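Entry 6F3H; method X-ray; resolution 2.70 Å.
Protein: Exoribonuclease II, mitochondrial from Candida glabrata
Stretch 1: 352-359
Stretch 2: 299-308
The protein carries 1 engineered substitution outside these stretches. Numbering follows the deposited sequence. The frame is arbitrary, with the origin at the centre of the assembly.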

# COMPACT_ATOMS: atom_id res chain seq x y z
N ASN A 352 9.75 15.29 -10.70
CA ASN A 352 9.70 14.14 -9.84
C ASN A 352 9.85 12.95 -10.76
O ASN A 352 8.98 12.67 -11.58
CB ASN A 352 8.41 14.07 -9.05
CG ASN A 352 8.50 13.04 -7.99
OD1 ASN A 352 9.54 12.40 -7.84
ND2 ASN A 352 7.43 12.84 -7.24
N PHE A 353 10.95 12.26 -10.61
CA PHE A 353 11.26 11.15 -11.48
C PHE A 353 10.67 9.84 -10.99
O PHE A 353 10.56 8.90 -11.78
CB PHE A 353 12.77 10.98 -11.59
CG PHE A 353 13.45 12.10 -12.27
CD1 PHE A 353 13.35 12.25 -13.64
CD2 PHE A 353 14.19 13.01 -11.55
CE1 PHE A 353 13.98 13.28 -14.27
CE2 PHE A 353 14.83 14.04 -12.18
CZ PHE A 353 14.72 14.17 -13.55
N ILE A 354 10.35 9.76 -9.70
CA ILE A 354 9.62 8.62 -9.16
C ILE A 354 8.42 8.33 -10.02
O ILE A 354 7.97 7.18 -10.14
CB ILE A 354 9.22 8.95 -7.71
CG1 ILE A 354 10.46 9.40 -6.94
CG2 ILE A 354 8.56 7.76 -7.05
CD1 ILE A 354 10.14 9.95 -5.57
N LEU A 355 7.88 9.35 -10.65
CA LEU A 355 6.72 9.16 -11.50
C LEU A 355 7.03 8.28 -12.69
O LEU A 355 6.11 7.75 -13.30
CB LEU A 355 6.22 10.52 -11.96
CG LEU A 355 6.15 11.43 -10.73
CD1 LEU A 355 5.72 12.83 -11.09
CD2 LEU A 355 5.20 10.81 -9.71
N GLY A 356 8.29 8.11 -13.02
CA GLY A 356 8.67 7.19 -14.06
C GLY A 356 8.68 5.73 -13.66
O GLY A 356 8.97 4.88 -14.49
N ASN A 357 8.40 5.42 -12.40
CA ASN A 357 8.62 4.06 -11.93
C ASN A 357 7.58 3.12 -12.55
O ASN A 357 6.39 3.43 -12.61
CB ASN A 357 8.58 4.04 -10.42
CG ASN A 357 8.94 2.72 -9.87
OD1 ASN A 357 8.27 1.74 -10.16
ND2 ASN A 357 10.03 2.65 -9.10
N TRP A 358 8.06 1.94 -12.99
CA TRP A 358 7.21 1.03 -13.75
C TRP A 358 6.17 0.37 -12.86
O TRP A 358 5.07 0.06 -13.33
CB TRP A 358 8.05 -0.05 -14.42
CG TRP A 358 9.01 0.47 -15.46
CD1 TRP A 358 8.85 1.59 -16.22
CD2 TRP A 358 10.26 -0.10 -15.86
NE1 TRP A 358 9.92 1.75 -17.07
CE2 TRP A 358 10.81 0.73 -16.86
CE3 TRP A 358 10.98 -1.23 -15.46
CZ2 TRP A 358 12.03 0.46 -17.48
CZ3 TRP A 358 12.20 -1.49 -16.07
CH2 TRP A 358 12.71 -0.66 -17.07
N ASP A 359 6.50 0.17 -11.60
CA ASP A 359 5.60 -0.51 -10.68
C ASP A 359 4.53 0.45 -10.17
O ASP A 359 3.36 0.08 -10.04
CB ASP A 359 6.43 -1.11 -9.56
CG ASP A 359 7.38 -2.19 -10.08
OD1 ASP A 359 7.15 -2.74 -11.19
OD2 ASP A 359 8.41 -2.44 -9.41
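Stretch 2, residues 299-308: LNDYAAGNIE

Stretch 2 packs against stretch 1 as the end of a helix and the turn that follows it. Residues 299-303 continue a helix that begins earlier in the chain, and Gly305, with a positive phi of 87°, is the first residue to leave helical geometry. Two backbone bonds reach back into the last turn, from Gly305 N to Tyr302 O (2.9 Å) and from Asn306 N to Asp301 O (3.0 Å), forming a Schellman motif. Stretch 1 is a loop with a short 3-10 segment at 354-356, and its backbone comes nearest to stretch 2 where Ile354 CA lies 4.4 Å from Ala304 CA. Together the two stretches bury 477 Å². From Phe353 to Trp358 the main partners shift from the helical residues Asn300 and Ala303, through Ala304, to Asn306 in the turn.

Asn352 lies out of reach of stretch 2; its OD1 instead accepts a weak hydrogen bond from Ile354 N (3.3 Å). The contact begins at Phe353, whose CA-to-CB bond points toward stretch 2. Its CB lies 3.9 Å from Ala303 CB, an apolar contact, while its ring, in the m rotamer, brings CD1 to 3.7 Å from Asn300 OD1. The carbonyl of Phe353 serves both stretches: it accepts the backbone bond from Gly356 N (2.7 Å), and Phe353 O also makes a CA-H...O contact with Ala304 CA at 3.5 Å.

The CA-to-CB bonds of Ile354 and Leu355 point away from stretch 2, and the closest approach of Ile354 to Ala304 is between their CA atoms. A CB on Gly356 would point toward stretch 2, a tight 3.4 Å from Ala304 CB, and would also be crowded by Phe353 O at 3.1 Å. With no side chain there, Gly356 C lies 3.8 Å from Ala304 CB, and its carbonyl O accepts a nearly straight hydrogen bond from Asn306 ND2 (3.2 Å, 173°).

Asn357 returns a bond in the other direction. Its side chain, in the t rotamer, donates from ND2 to Ala304 O at 2.9 Å, tying it to a backbone carbonyl at the turn. The same amide leaves little room beside Gly305, where a CB would lie 3.2 Å from Asn357 ND2; the backbone angles of Gly305 by themselves already call for glycine. Asn357 OD1 meanwhile accepts from Asp359 N (2.8 Å), within its own stretch.

Trp358 completes the contact around Asn306. Its backbone N donates to Asn306 OD1 at 2.7 Å, so the side-chain amide of Asn306 bonds to the backbone on both sides of Asn357, giving to Gly356 O and receiving from Trp358 N. The indole also covers this side chain: Asn306 CB sits over the face of the six-membered ring, 3.6 Å from its centroid. A weak hydrogen bond from Asn306 ND2 to Asp301 OD1 (3.3 Å) links the amide back to the helix. Two atoms of the same ring also touch stretch 2: Trp358 CZ2 lies 3.5 Å from Asp301 OD1, and Trp358 CH2 lies 4.4 Å from Ile307 CG2. Asp359 makes no contact with stretch 2.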

# COMPACT_ATOMS: atom_id res chain seq x y z
N LEU A 299 19.71 7.13 -17.35
CA LEU A 299 19.70 7.90 -16.11
C LEU A 299 18.30 7.97 -15.55
O LEU A 299 18.08 7.87 -14.34
CB LEU A 299 20.18 9.31 -16.36
CG LEU A 299 21.59 9.38 -16.88
CD1 LEU A 299 21.83 10.79 -17.42
CD2 LEU A 299 22.55 8.98 -15.78
N ASN A 300 17.33 8.13 -16.44
CA ASN A 300 15.95 8.19 -16.02
C ASN A 300 15.53 6.90 -15.35
O ASN A 300 15.03 6.91 -14.22
CB ASN A 300 15.11 8.51 -17.24
CG ASN A 300 13.68 8.67 -16.90
OD1 ASN A 300 13.31 9.48 -16.07
ND2 ASN A 300 12.84 7.89 -17.56
N ASP A 301 15.76 5.76 -16.00
CA ASP A 301 15.40 4.50 -15.38
C ASP A 301 16.13 4.29 -14.06
O ASP A 301 15.66 3.52 -13.22
CB ASP A 301 15.68 3.34 -16.35
CG ASP A 301 14.59 3.20 -17.41
OD1 ASP A 301 13.47 3.66 -17.14
OD2 ASP A 301 14.82 2.61 -18.49
N TYR A 302 17.24 4.97 -13.82
CA TYR A 302 17.88 4.82 -12.52
C TYR A 302 17.20 5.68 -11.46
O TYR A 302 16.82 5.17 -10.40
CB TYR A 302 19.37 5.14 -12.61
CG TYR A 302 20.18 4.64 -11.44
CD1 TYR A 302 20.73 3.36 -11.42
CD2 TYR A 302 20.38 5.44 -10.33
CE1 TYR A 302 21.46 2.91 -10.33
CE2 TYR A 302 21.11 5.00 -9.23
CZ TYR A 302 21.64 3.74 -9.24
OH TYR A 302 22.35 3.32 -8.13
N ALA A 303 17.01 6.98 -11.73
CA ALA A 303 16.39 7.88 -10.77
C ALA A 303 14.99 7.43 -10.38
O ALA A 303 14.57 7.60 -9.23
CB ALA A 303 16.32 9.29 -11.33
N ALA A 304 14.24 6.90 -11.35
CA ALA A 304 12.90 6.40 -11.11
C ALA A 304 12.87 5.13 -10.29
O ALA A 304 11.81 4.78 -9.77
CB ALA A 304 12.23 6.16 -12.44
N GLY A 305 14.00 4.45 -10.13
CA GLY A 305 14.05 3.21 -9.37
C GLY A 305 13.75 1.96 -10.16
O GLY A 305 13.52 0.91 -9.55
N ASN A 306 13.75 2.03 -11.49
CA ASN A 306 13.42 0.87 -12.31
C ASN A 306 14.58 -0.10 -12.49
O ASN A 306 14.35 -1.30 -12.68
CB ASN A 306 12.99 1.34 -13.69
CG ASN A 306 11.67 2.03 -13.68
OD1 ASN A 306 10.77 1.67 -12.92
ND2 ASN A 306 11.56 3.04 -14.51
N ILE A 307 15.82 0.36 -12.46
CA ILE A 307 16.93 -0.52 -12.80
C ILE A 307 17.95 -0.49 -11.68
O ILE A 307 19.09 -0.95 -11.87
CB ILE A 307 17.61 -0.10 -14.11
CG1 ILE A 307 18.02 1.36 -14.01
CG2 ILE A 307 16.72 -0.36 -15.29
CD1 ILE A 307 18.87 1.81 -15.13
N GLU A 308 17.56 0.05 -10.53
CA GLU A 308 18.50 0.17 -9.43
C GLU A 308 19.05 -1.19 -8.98
O GLU A 308 19.98 -1.22 -8.17
CB GLU A 308 17.84 0.94 -8.27